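Local coordinates for protein BauA (PDB 6HCP) that probably takes up a ferric siderophore, ferric preacinetobactin, across the outer membrane of Acinetobacter baumannii as a TonB-dependent receptor, at residues M116-F122 against T160-T165; K166-E171 against K200-R205; N237-D243 against M291-D297. All blocks are in the same frame, centred on the assembly; numbering follows the deposited sequence.

How the contacts relate
BauA illustrates how a TonB-dependent receptor fastens its plug inside its barrel. The three contacts follow one another along the chain. Contact 1 (116-122 with 160-165) lies in the five-stranded mixed sheet of the plug; contact 2 (166-171 with 200-205) lays the segment leaving that sheet against barrel strand 202-212; contact 3 (237-243 with 291-297) pairs barrel strands 238-252 and 282-297. The centre of contact 1 is about 20 Å from that of contact 2 and about 16 Å from that of contact 3. The centres of contact 2 and contact 3 are about 14 Å apart. All three meet at D243, which probably accepts hydrogen bonds from T165 and Y167, so plug sheet, connecting segment and barrel wall share one polar junction.

Contact 1 of 3, residues M116-F122 against T160-T165; sequences MSMNGLF and TVNLVT. With EDO (1,2-ethanediol), chain P; EDO (1,2-ethanediol), chain G.
S117 and N162 face each other across a short parallel pairing, and their side chains tie strand 117-118 to strand 159-165 over and above the backbone bonds. S117 holds OG between its backbone N and carbonyl carbon (chi1 55°), from where S117 OG donates to N162 OD1 at 2.8 Å. The same OD1 of N162 takes the backbone N-H of G120, with G120 N to N162 OD1 at 2.9 Å, and both donors come from one face of the amide plane. N162 thereby fastens the type I' turn M118-L121 to the strand beside it; its ND2 is engaged by E139.

At the other end, N119 turns its amide across T165. N119 OD1 accepts from T165 N at 3.1 Å, while N119 ND2 gives a hydrogen to T165 OG1 at 3.0 Å, a partner lying almost in the amide plane. Both ends of one amide are thus used, which fixes its rotation. T165 OG1 in turn bonds to D243 of the barrel.

On the opposite face of the sheet from S117 and N162, M118 reaches out with CG anti to the backbone N (chi1 -177°) and crosses T165, M118 CG lying 3.7 Å from T165 CG2. M116 bends at its last torsion to bring M116 CE within 4.0 Å of L163 CD1. In one of its two conformers, F122 lays a ring face over S117 CB and meets T160 CG2 at its rim.

Strand 159-165 is flanked on its other side by strand 135-142 of the plug sheet, while M118 and N119 pack against barrel strands 238-252 and 282-297.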
loop_
_atom_site.group_PDB
_atom_site.type_symbol
_atom_site.label_atom_id
_atom_site.label_comp_id
_atom_site.label_asym_id
_atom_site.label_seq_id
_atom_site.Cartn_x
_atom_site.Cartn_y
_atom_site.Cartn_z
ATOM N N MET A 116 2.710 -33.698 -15.951
ATOM C CA MET A 116 3.999 -33.575 -15.265
ATOM C C MET A 116 4.548 -34.972 -14.965
ATOM O O MET A 116 3.773 -35.891 -14.702
ATOM C CB MET A 116 3.850 -32.816 -13.942
ATOM C CG MET A 116 3.270 -31.430 -14.127
ATOM S SD MET A 116 3.402 -30.544 -12.535
ATOM C CE MET A 116 2.299 -31.498 -11.510
ATOM N N SER A 117 5.873 -35.087 -14.928
ATOM C CA SER A 117 6.504 -36.309 -14.507
ATOM C C SER A 117 7.091 -36.155 -13.103
ATOM O O SER A 117 7.359 -35.034 -12.648
ATOM C CB SER A 117 7.526 -36.765 -15.506
ATOM O OG SER A 117 8.499 -35.770 -15.781
ATOM N N MET A 118 7.215 -37.294 -12.403
ATOM C CA MET A 118 7.883 -37.375 -11.112
ATOM C C MET A 118 9.070 -38.334 -11.230
ATOM O O MET A 118 8.877 -39.474 -11.614
ATOM C CB MET A 118 6.954 -37.853 -10.000
ATOM C CG MET A 118 7.652 -37.855 -8.625
ATOM S SD MET A 118 6.588 -38.459 -7.300
ATOM C CE MET A 118 5.308 -37.218 -7.286
ATOM N N ASN A 119 10.290 -37.799 -11.105
ATOM C CA ASN A 119 11.503 -38.569 -11.320
ATOM C C ASN A 119 11.421 -39.285 -12.678
ATOM O O ASN A 119 11.828 -40.456 -12.811
ATOM C CB ASN A 119 11.705 -39.571 -10.181
ATOM C CG ASN A 119 11.835 -38.901 -8.827
ATOM O OD1 ASN A 119 12.529 -37.892 -8.701
ATOM N ND2 ASN A 119 11.203 -39.467 -7.815
ATOM N N GLY A 120 10.860 -38.595 -13.676
ATOM C CA GLY A 120 10.846 -39.073 -15.062
ATOM C C GLY A 120 9.612 -39.898 -15.417
ATOM O O GLY A 120 9.449 -40.258 -16.585
ATOM N N LEU A 121 8.769 -40.229 -14.435
ATOM C CA LEU A 121 7.597 -41.099 -14.624
ATOM C C LEU A 121 6.302 -40.275 -14.651
ATOM O O LEU A 121 6.020 -39.530 -13.708
ATOM C CB LEU A 121 7.547 -42.124 -13.483
ATOM C CG LEU A 121 6.573 -43.287 -13.667
ATOM C CD1 LEU A 121 6.973 -44.165 -14.854
ATOM C CD2 LEU A 121 6.479 -44.131 -12.403
ATOM N N PHE A 122 5.461 -40.531 -15.655
ATOM C CA PHE A 122 4.193 -39.832 -15.826
ATOM C C PHE A 122 3.075 -40.589 -15.085
ATOM O O PHE A 122 3.230 -41.759 -14.724
ATOM C CB PHE A 122 3.939 -39.646 -17.323
ATOM C CG PHE A 122 4.965 -38.787 -18.012
ATOM C CD1 PHE A 122 6.138 -39.333 -18.516
ATOM C CD2 PHE A 122 4.804 -37.413 -18.080
ATOM C CE1 PHE A 122 7.119 -38.533 -19.079
ATOM C CE2 PHE A 122 5.785 -36.612 -18.651
ATOM C CZ PHE A 122 6.922 -37.172 -19.184
ATOM N N THR A 160 7.728 -30.109 -20.924
ATOM C CA THR A 160 7.629 -31.103 -19.872
ATOM C C THR A 160 8.198 -30.515 -18.574
ATOM O O THR A 160 9.321 -30.004 -18.547
ATOM C CB THR A 160 8.316 -32.417 -20.256
ATOM O OG1 THR A 160 7.707 -32.907 -21.459
ATOM C CG2 THR A 160 8.218 -33.455 -19.154
ATOM N N VAL A 161 7.409 -30.646 -17.517
ATOM C CA VAL A 161 7.783 -30.293 -16.176
ATOM C C VAL A 161 8.065 -31.594 -15.424
ATOM O O VAL A 161 7.175 -32.443 -15.319
ATOM C CB VAL A 161 6.661 -29.503 -15.486
ATOM C CG1 VAL A 161 7.034 -29.154 -14.053
ATOM C CG2 VAL A 161 6.297 -28.262 -16.285
ATOM N N ASN A 162 9.298 -31.724 -14.926
ATOM C CA ASN A 162 9.739 -32.925 -14.229
ATOM C C ASN A 162 10.069 -32.552 -12.778
ATOM O O ASN A 162 10.892 -31.657 -12.537
ATOM C CB ASN A 162 10.946 -33.561 -14.925
ATOM C CG ASN A 162 11.403 -34.845 -14.260
ATOM O OD1 ASN A 162 10.576 -35.706 -13.940
ATOM N ND2 ASN A 162 12.696 -34.933 -13.941
ATOM N N LEU A 163 9.385 -33.209 -11.840
ATOM C CA LEU A 163 9.540 -32.926 -10.427
ATOM C C LEU A 163 10.412 -34.017 -9.804
ATOM O O LEU A 163 10.110 -35.225 -9.932
ATOM C CB LEU A 163 8.168 -32.885 -9.754
ATOM C CG LEU A 163 7.131 -31.986 -10.434
ATOM C CD1 LEU A 163 5.831 -31.982 -9.656
ATOM C CD2 LEU A 163 7.645 -30.566 -10.592
ATOM N N VAL A 164 11.548 -33.586 -9.255
ATOM C CA VAL A 164 12.544 -34.485 -8.684
ATOM C C VAL A 164 12.351 -34.479 -7.166
ATOM O O VAL A 164 12.387 -33.418 -6.536
ATOM C CB VAL A 164 13.962 -34.040 -9.073
ATOM C CG1 VAL A 164 15.035 -34.906 -8.420
ATOM C CG2 VAL A 164 14.144 -33.989 -10.578
ATOM N N THR A 165 12.082 -35.648 -6.591
ATOM C CA THR A 165 11.736 -35.739 -5.177
ATOM C C THR A 165 12.998 -35.608 -4.311
ATOM O O THR A 165 14.133 -35.712 -4.802
ATOM C CB THR A 165 10.996 -37.042 -4.859
ATOM O OG1 THR A 165 11.834 -38.127 -5.260
ATOM C CG2 THR A 165 9.651 -37.108 -5.546
HETATM C C1 EDO P . 12.270 -42.627 -15.915
HETATM O O1 EDO P . 13.262 -43.592 -16.277
HETATM C C2 EDO P . 11.195 -43.280 -15.067
HETATM O O2 EDO P . 11.498 -43.053 -13.688
HETATM C C1 EDO G . 5.380 -43.743 -18.154
HETATM O O1 EDO G . 5.989 -42.485 -17.776
HETATM C C2 EDO G . 3.913 -43.558 -18.511
HETATM O O2 EDO G . 3.767 -42.986 -19.823
#

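Contact 2 of 3, residues K166-E171 against K200-R205; sequences KYAADE and KEFGVR
R205 reaches from barrel strand 202-212 along the segment 166-171, and its path accounts for much of the contact. R205 CB lies 3.7 Å from A168 N, against the backbone that joins Y167 to A168. CG continues directly away from the backbone N (chi1 -180°) and comes near K166 CB and the K166 carbonyl oxygen. A turn at the second torsion of R205 (chi2 102°) then carries CD past the carbonyl of Y167. NE passes beside K166 and is held by a salt bridge to D191. At the tip, R205 NH1 donates to Y167 O at 3.0 Å; the oxygen lies in the guanidinium plane, although the nitrogen stands well above the plane of the carbonyl. R205 NH2 comes within 3.6 Å of K166 CD, since the aliphatic chain of K166 runs over one face of the guanidinium, with CB and CD against it.

This is the passage from plug to barrel in a TonB-dependent receptor: the chain has left the plug strand 159-165 and has not yet entered strand 173-181. The two cationic ends, K166 NZ and R205 NH2, approach to 4.2 Å, and D191, which forms salt bridges with both residues, probably offsets their charges. K166 NZ also bonds to the carbonyl of E133.

Further along, A168 CB sits 3.4 Å from V204 O and close to G203 CA, where the absence of a side chain on G203 lets the methyl settle on the strand.

The far end is more open and polar. K200, extended beyond CG, points its ammonium at the C-terminal end of 166-171: K200 NZ bonds to D170 O at 3.1 Å, from above the carbonyl plane, and makes a salt bridge with E171 OE2 at 3.3 Å.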
loop_
_atom_site.group_PDB
_atom_site.type_symbol
_atom_site.label_atom_id
_atom_site.label_comp_id
_atom_site.label_asym_id
_atom_site.label_seq_id
_atom_site.Cartn_x
_atom_site.Cartn_y
_atom_site.Cartn_z
ATOM N N LYS A 166 12.768 -35.357 -3.023
ATOM C CA LYS A 166 13.846 -35.206 -2.025
ATOM C C LYS A 166 14.224 -36.581 -1.446
ATOM O O LYS A 166 13.347 -37.345 -1.027
ATOM C CB LYS A 166 13.365 -34.337 -0.860
ATOM C CG LYS A 166 13.172 -32.860 -1.153
ATOM C CD LYS A 166 12.397 -32.160 -0.032
ATOM C CE LYS A 166 12.455 -30.648 -0.116
ATOM N NZ LYS A 166 11.690 -30.014 0.984
ATOM N N TYR A 167 15.532 -36.815 -1.312
ATOM C CA TYR A 167 16.049 -37.967 -0.567
ATOM C C TYR A 167 17.005 -37.468 0.536
ATOM O O TYR A 167 17.476 -36.317 0.510
ATOM C CB TYR A 167 16.733 -38.935 -1.537
ATOM C CG TYR A 167 15.829 -39.477 -2.622
ATOM C CD1 TYR A 167 14.836 -40.403 -2.332
ATOM C CD2 TYR A 167 15.910 -38.994 -3.919
ATOM C CE1 TYR A 167 13.985 -40.885 -3.319
ATOM C CE2 TYR A 167 15.075 -39.472 -4.917
ATOM C CZ TYR A 167 14.103 -40.410 -4.619
ATOM O OH TYR A 167 13.267 -40.853 -5.610
ATOM N N ALA A 168 17.309 -38.352 1.491
ATOM C CA ALA A 168 18.086 -37.983 2.677
ATOM C C ALA A 168 19.527 -37.662 2.296
ATOM O O ALA A 168 20.214 -38.468 1.676
ATOM C CB ALA A 168 18.029 -39.083 3.704
ATOM N N ALA A 169 19.980 -36.472 2.698
ATOM C CA ALA A 169 21.400 -36.128 2.681
ATOM C C ALA A 169 22.150 -36.938 3.760
ATOM O O ALA A 169 21.544 -37.535 4.657
ATOM C CB ALA A 169 21.565 -34.639 2.892
ATOM N N ASP A 170 23.479 -36.898 3.688
ATOM C CA ASP A 170 24.367 -37.697 4.556
ATOM C C ASP A 170 24.191 -37.296 6.027
ATOM O O ASP A 170 23.957 -38.161 6.878
ATOM C CB ASP A 170 25.821 -37.563 4.105
ATOM C CG ASP A 170 26.147 -38.422 2.892
ATOM O OD1 ASP A 170 25.517 -39.499 2.745
ATOM O OD2 ASP A 170 26.991 -37.992 2.085
ATOM N N GLU A 171 24.127 -35.984 6.272
ATOM C CA GLU A 171 23.998 -35.434 7.623
ATOM C C GLU A 171 22.530 -35.369 8.022
ATOM O O GLU A 171 21.690 -34.892 7.261
ATOM C CB GLU A 171 24.650 -34.050 7.691
ATOM C CG GLU A 171 26.163 -34.118 7.805
ATOM C CD GLU A 171 26.662 -35.276 8.656
ATOM O OE1 GLU A 171 26.429 -35.239 9.879
ATOM O OE2 GLU A 171 27.183 -36.260 8.083
ATOM N N LYS A 200 25.777 -45.748 5.353
ATOM C CA LYS A 200 24.684 -44.796 5.071
ATOM C C LYS A 200 24.044 -45.129 3.715
ATOM O O LYS A 200 23.735 -44.246 2.918
ATOM C CB LYS A 200 25.224 -43.366 5.107
ATOM C CG LYS A 200 25.538 -42.853 6.506
ATOM C CD LYS A 200 26.115 -41.463 6.520
ATOM C CE LYS A 200 26.147 -40.879 7.917
ATOM N NZ LYS A 200 26.569 -39.463 7.887
ATOM N N GLU A 201 23.810 -46.424 3.494
ATOM C CA GLU A 201 23.376 -46.924 2.211
ATOM C C GLU A 201 21.849 -46.785 2.101
ATOM O O GLU A 201 21.304 -46.915 1.000
ATOM C CB GLU A 201 23.863 -48.366 2.005
ATOM C CG GLU A 201 23.317 -49.358 3.023
ATOM C CD GLU A 201 24.236 -49.645 4.209
ATOM O OE1 GLU A 201 25.155 -48.839 4.462
ATOM O OE2 GLU A 201 24.016 -50.668 4.889
ATOM N N PHE A 202 21.168 -46.583 3.241
ATOM C CA PHE A 202 19.727 -46.357 3.277
ATOM C C PHE A 202 19.420 -44.908 3.669
ATOM O O PHE A 202 20.048 -44.354 4.569
ATOM C CB PHE A 202 19.017 -47.276 4.270
ATOM C CG PHE A 202 19.222 -48.746 4.030
ATOM C CD1 PHE A 202 18.440 -49.426 3.112
ATOM C CD2 PHE A 202 20.152 -49.461 4.771
ATOM C CE1 PHE A 202 18.627 -50.783 2.900
ATOM C CE2 PHE A 202 20.331 -50.820 4.564
ATOM C CZ PHE A 202 19.588 -51.471 3.608
ATOM N N GLY A 203 18.383 -44.341 3.049
ATOM C CA GLY A 203 17.937 -42.976 3.351
ATOM C C GLY A 203 16.436 -42.908 3.538
ATOM O O GLY A 203 15.674 -43.602 2.852
ATOM N N VAL A 204 16.009 -42.098 4.514
ATOM C CA VAL A 204 14.610 -41.790 4.744
ATOM C C VAL A 204 14.457 -40.260 4.791
ATOM O O VAL A 204 15.163 -39.573 5.552
ATOM C CB VAL A 204 14.111 -42.422 6.050
ATOM C CG1 VAL A 204 12.665 -42.065 6.300
ATOM C CG2 VAL A 204 14.321 -43.933 6.086
ATOM N N ARG A 205 13.526 -39.731 3.993
ATOM C CA ARG A 205 13.236 -38.270 3.971
ATOM C C ARG A 205 11.717 -38.064 4.005
ATOM O O ARG A 205 10.988 -38.622 3.201
ATOM C CB ARG A 205 13.916 -37.639 2.749
ATOM C CG ARG A 205 13.701 -36.136 2.616
ATOM C CD ARG A 205 14.894 -35.321 3.051
ATOM N NE ARG A 205 14.688 -33.896 2.857
ATOM C CZ ARG A 205 15.455 -33.131 2.109
ATOM N NH1 ARG A 205 16.405 -33.669 1.367
ATOM N NH2 ARG A 205 15.263 -31.821 2.098
#

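Contact 3 of 3, residues N237-D243 against M291-D297; sequences NARVFVD and MIRGEYD. With EDO (1,2-ethanediol), chain V.
R239 and the acidic pair E295 and D297 form a salt-bridge network on one face of two antiparallel barrel strands. The R239 guanidinium holds D297 end-on, R239 NH1 to D297 OD1 at 2.8 Å and R239 NH2 to D297 OD2 at 2.9 Å, with the two planes 27° apart. Along the adjoining edge, R239 NE and NH1 both donate to E295 OE1, each at 3.0 Å, so NH1 serves both acids; here the planes stand 71° apart. A bend at the third torsion of R239 brings the group across to the neighbouring strand, and four bonds, all close to its own plane, fix its rotation.

Farther along this face, the guanidinium of R293 lies flat on the F241 ring, planes 16° apart and centres 4.5 Å apart, an off-centre cation-pi stack with R293 NH2 close to F241 CG. A water joins R293 NE to D243 OD2, and E295 OE2 takes both hydroxyls of a 1,2-ethanediol, probably from the crystallisation liquor.

The other face is looser. A238, V240, V242, I292 and Y296 are exposed to varying degree and meet through modest apolar contacts, such as V242 CG2 to I292 CG1 at 3.8 Å and A238 CB to Y296 CD1 at 3.9 Å. G294 adds no side chain there. A bound detergent lies about 7 Å from the Y296 side chain, consistent with a face turned to the membrane.

Strand 221-234 borders strand 238-252 and strand 302-318 borders strand 282-297, while from within the Y167 hydroxyl hydrogen-bonds to both D243 OD2 and R293 NH2, and N119 packs against them.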
loop_
_atom_site.group_PDB
_atom_site.type_symbol
_atom_site.label_atom_id
_atom_site.label_comp_id
_atom_site.label_asym_id
_atom_site.label_seq_id
_atom_site.Cartn_x
_atom_site.Cartn_y
_atom_site.Cartn_z
ATOM N N ASN A 237 26.303 -52.114 -7.033
ATOM C CA ASN A 237 26.014 -52.189 -8.468
ATOM C C ASN A 237 24.511 -52.014 -8.735
ATOM O O ASN A 237 24.048 -52.257 -9.838
ATOM C CB ASN A 237 26.494 -53.518 -9.056
ATOM C CG ASN A 237 27.999 -53.644 -9.005
ATOM O OD1 ASN A 237 28.518 -54.586 -8.411
ATOM N ND2 ASN A 237 28.696 -52.618 -9.467
ATOM N N ALA A 238 23.751 -51.648 -7.702
ATOM C CA ALA A 238 22.308 -51.535 -7.794
ATOM C C ALA A 238 21.832 -50.406 -6.868
ATOM O O ALA A 238 22.490 -50.092 -5.861
ATOM C CB ALA A 238 21.662 -52.854 -7.447
ATOM N N ARG A 239 20.677 -49.823 -7.205
ATOM C CA ARG A 239 20.076 -48.705 -6.443
ATOM C C ARG A 239 18.553 -48.813 -6.541
ATOM O O ARG A 239 18.021 -49.238 -7.572
ATOM C CB ARG A 239 20.554 -47.369 -7.011
ATOM C CG ARG A 239 22.053 -47.153 -6.905
ATOM C CD ARG A 239 22.531 -46.065 -7.841
ATOM N NE ARG A 239 22.350 -46.450 -9.222
ATOM C CZ ARG A 239 23.160 -47.262 -9.889
ATOM N NH1 ARG A 239 22.946 -47.484 -11.173
ATOM N NH2 ARG A 239 24.205 -47.808 -9.289
ATOM N N VAL A 240 17.859 -48.496 -5.446
ATOM C CA VAL A 240 16.397 -48.464 -5.424
ATOM C C VAL A 240 15.939 -47.150 -4.778
ATOM O O VAL A 240 16.532 -46.702 -3.804
ATOM C CB VAL A 240 15.800 -49.661 -4.680
ATOM C CG1 VAL A 240 14.291 -49.562 -4.590
ATOM C CG2 VAL A 240 16.223 -50.971 -5.336
ATOM N N PHE A 241 14.932 -46.518 -5.394
ATOM C CA PHE A 241 14.320 -45.265 -4.904
ATOM C C PHE A 241 12.809 -45.466 -4.825
ATOM O O PHE A 241 12.199 -45.895 -5.785
ATOM C CB PHE A 241 14.616 -44.103 -5.856
ATOM C CG PHE A 241 16.070 -43.836 -6.105
ATOM C CD1 PHE A 241 16.775 -42.961 -5.304
ATOM C CD2 PHE A 241 16.727 -44.432 -7.166
ATOM C CE1 PHE A 241 18.106 -42.685 -5.559
ATOM C CE2 PHE A 241 18.053 -44.135 -7.432
ATOM C CZ PHE A 241 18.754 -43.318 -6.587
ATOM N N VAL A 242 12.219 -45.188 -3.661
ATOM C CA VAL A 242 10.800 -45.282 -3.477
ATOM C C VAL A 242 10.282 -43.914 -3.023
ATOM O O VAL A 242 10.890 -43.267 -2.165
ATOM C CB VAL A 242 10.440 -46.379 -2.464
ATOM C CG1 VAL A 242 8.955 -46.406 -2.160
ATOM C CG2 VAL A 242 10.922 -47.745 -2.922
ATOM N N ASP A 243 9.152 -43.501 -3.589
ATOM C CA ASP A 243 8.485 -42.244 -3.232
ATOM C C ASP A 243 6.997 -42.516 -3.035
ATOM O O ASP A 243 6.382 -43.296 -3.767
ATOM C CB ASP A 243 8.723 -41.193 -4.324
ATOM C CG ASP A 243 10.178 -40.830 -4.502
ATOM O OD1 ASP A 243 10.668 -39.958 -3.744
ATOM O OD2 ASP A 243 10.833 -41.430 -5.387
ATOM N N MET A 291 5.729 -44.494 -6.253
ATOM C CA MET A 291 6.521 -45.043 -7.340
ATOM C C MET A 291 7.807 -45.668 -6.804
ATOM O O MET A 291 8.264 -45.358 -5.705
ATOM C CB MET A 291 6.886 -43.987 -8.378
ATOM C CG MET A 291 7.693 -42.835 -7.825
ATOM S SD MET A 291 8.060 -41.632 -9.130
ATOM C CE MET A 291 9.209 -42.530 -10.168
ATOM N N ILE A 292 8.331 -46.608 -7.590
ATOM C CA ILE A 292 9.588 -47.246 -7.289
ATOM C C ILE A 292 10.413 -47.285 -8.561
ATOM O O ILE A 292 9.888 -47.546 -9.656
ATOM C CB ILE A 292 9.379 -48.656 -6.701
ATOM C CG1 ILE A 292 10.718 -49.312 -6.347
ATOM C CG2 ILE A 292 8.562 -49.520 -7.645
ATOM C CD1 ILE A 292 10.564 -50.535 -5.473
ATOM N N ARG A 293 11.700 -47.014 -8.392
ATOM C CA ARG A 293 12.669 -47.059 -9.441
ATOM C C ARG A 293 13.829 -47.949 -8.993
ATOM O O ARG A 293 14.315 -47.826 -7.876
ATOM C CB ARG A 293 13.238 -45.669 -9.745
ATOM C CG ARG A 293 12.237 -44.677 -10.319
ATOM C CD ARG A 293 12.860 -43.306 -10.539
ATOM N NE ARG A 293 13.210 -42.618 -9.301
ATOM C CZ ARG A 293 14.340 -41.931 -9.126
ATOM N NH1 ARG A 293 15.238 -41.881 -10.099
ATOM N NH2 ARG A 293 14.548 -41.260 -8.009
ATOM N N GLY A 294 14.258 -48.833 -9.890
ATOM C CA GLY A 294 15.411 -49.712 -9.651
ATOM C C GLY A 294 16.395 -49.607 -10.790
ATOM O O GLY A 294 16.002 -49.388 -11.927
ATOM N N GLU A 295 17.685 -49.617 -10.451
ATOM C CA GLU A 295 18.755 -49.622 -11.441
ATOM C C GLU A 295 19.735 -50.759 -11.116
ATOM O O GLU A 295 19.983 -51.066 -9.947
ATOM C CB GLU A 295 19.488 -48.283 -11.451
ATOM C CG GLU A 295 18.589 -47.092 -11.720
ATOM C CD GLU A 295 19.288 -45.745 -11.652
ATOM O OE1 GLU A 295 20.514 -45.718 -11.416
ATOM O OE2 GLU A 295 18.583 -44.727 -11.757
ATOM N N TYR A 296 20.283 -51.369 -12.165
ATOM C CA TYR A 296 21.272 -52.452 -12.030
ATOM C C TYR A 296 22.374 -52.260 -13.067
ATOM O O TYR A 296 22.114 -52.216 -14.273
ATOM C CB TYR A 296 20.619 -53.830 -12.157
ATOM C CG TYR A 296 21.555 -54.964 -11.826
ATOM C CD1 TYR A 296 21.875 -55.265 -10.514
ATOM C CD2 TYR A 296 22.306 -55.565 -12.820
ATOM C CE1 TYR A 296 22.843 -56.206 -10.201
ATOM C CE2 TYR A 296 23.235 -56.550 -12.531
ATOM C CZ TYR A 296 23.516 -56.860 -11.214
ATOM O OH TYR A 296 24.437 -57.824 -10.928
ATOM N N ASP A 297 23.605 -52.084 -12.579
ATOM C CA ASP A 297 24.770 -51.916 -13.436
ATOM C C ASP A 297 25.375 -53.294 -13.735
ATOM O O ASP A 297 25.912 -53.928 -12.839
ATOM C CB ASP A 297 25.839 -51.056 -12.762
ATOM C CG ASP A 297 25.335 -49.705 -12.292
ATOM O OD1 ASP A 297 24.380 -49.188 -12.912
ATOM O OD2 ASP A 297 25.846 -49.224 -11.274
HETATM C C1 EDO V . 15.740 -44.081 -14.359
HETATM O O1 EDO V . 16.976 -44.723 -14.042
HETATM C C2 EDO V . 14.861 -44.185 -13.128
HETATM O O2 EDO V . 15.718 -44.548 -12.035
HETATM O O HOH W 1 28.269 -49.934 -10.275
HETATM O O HOH W 2 11.257 -43.403 -7.199
#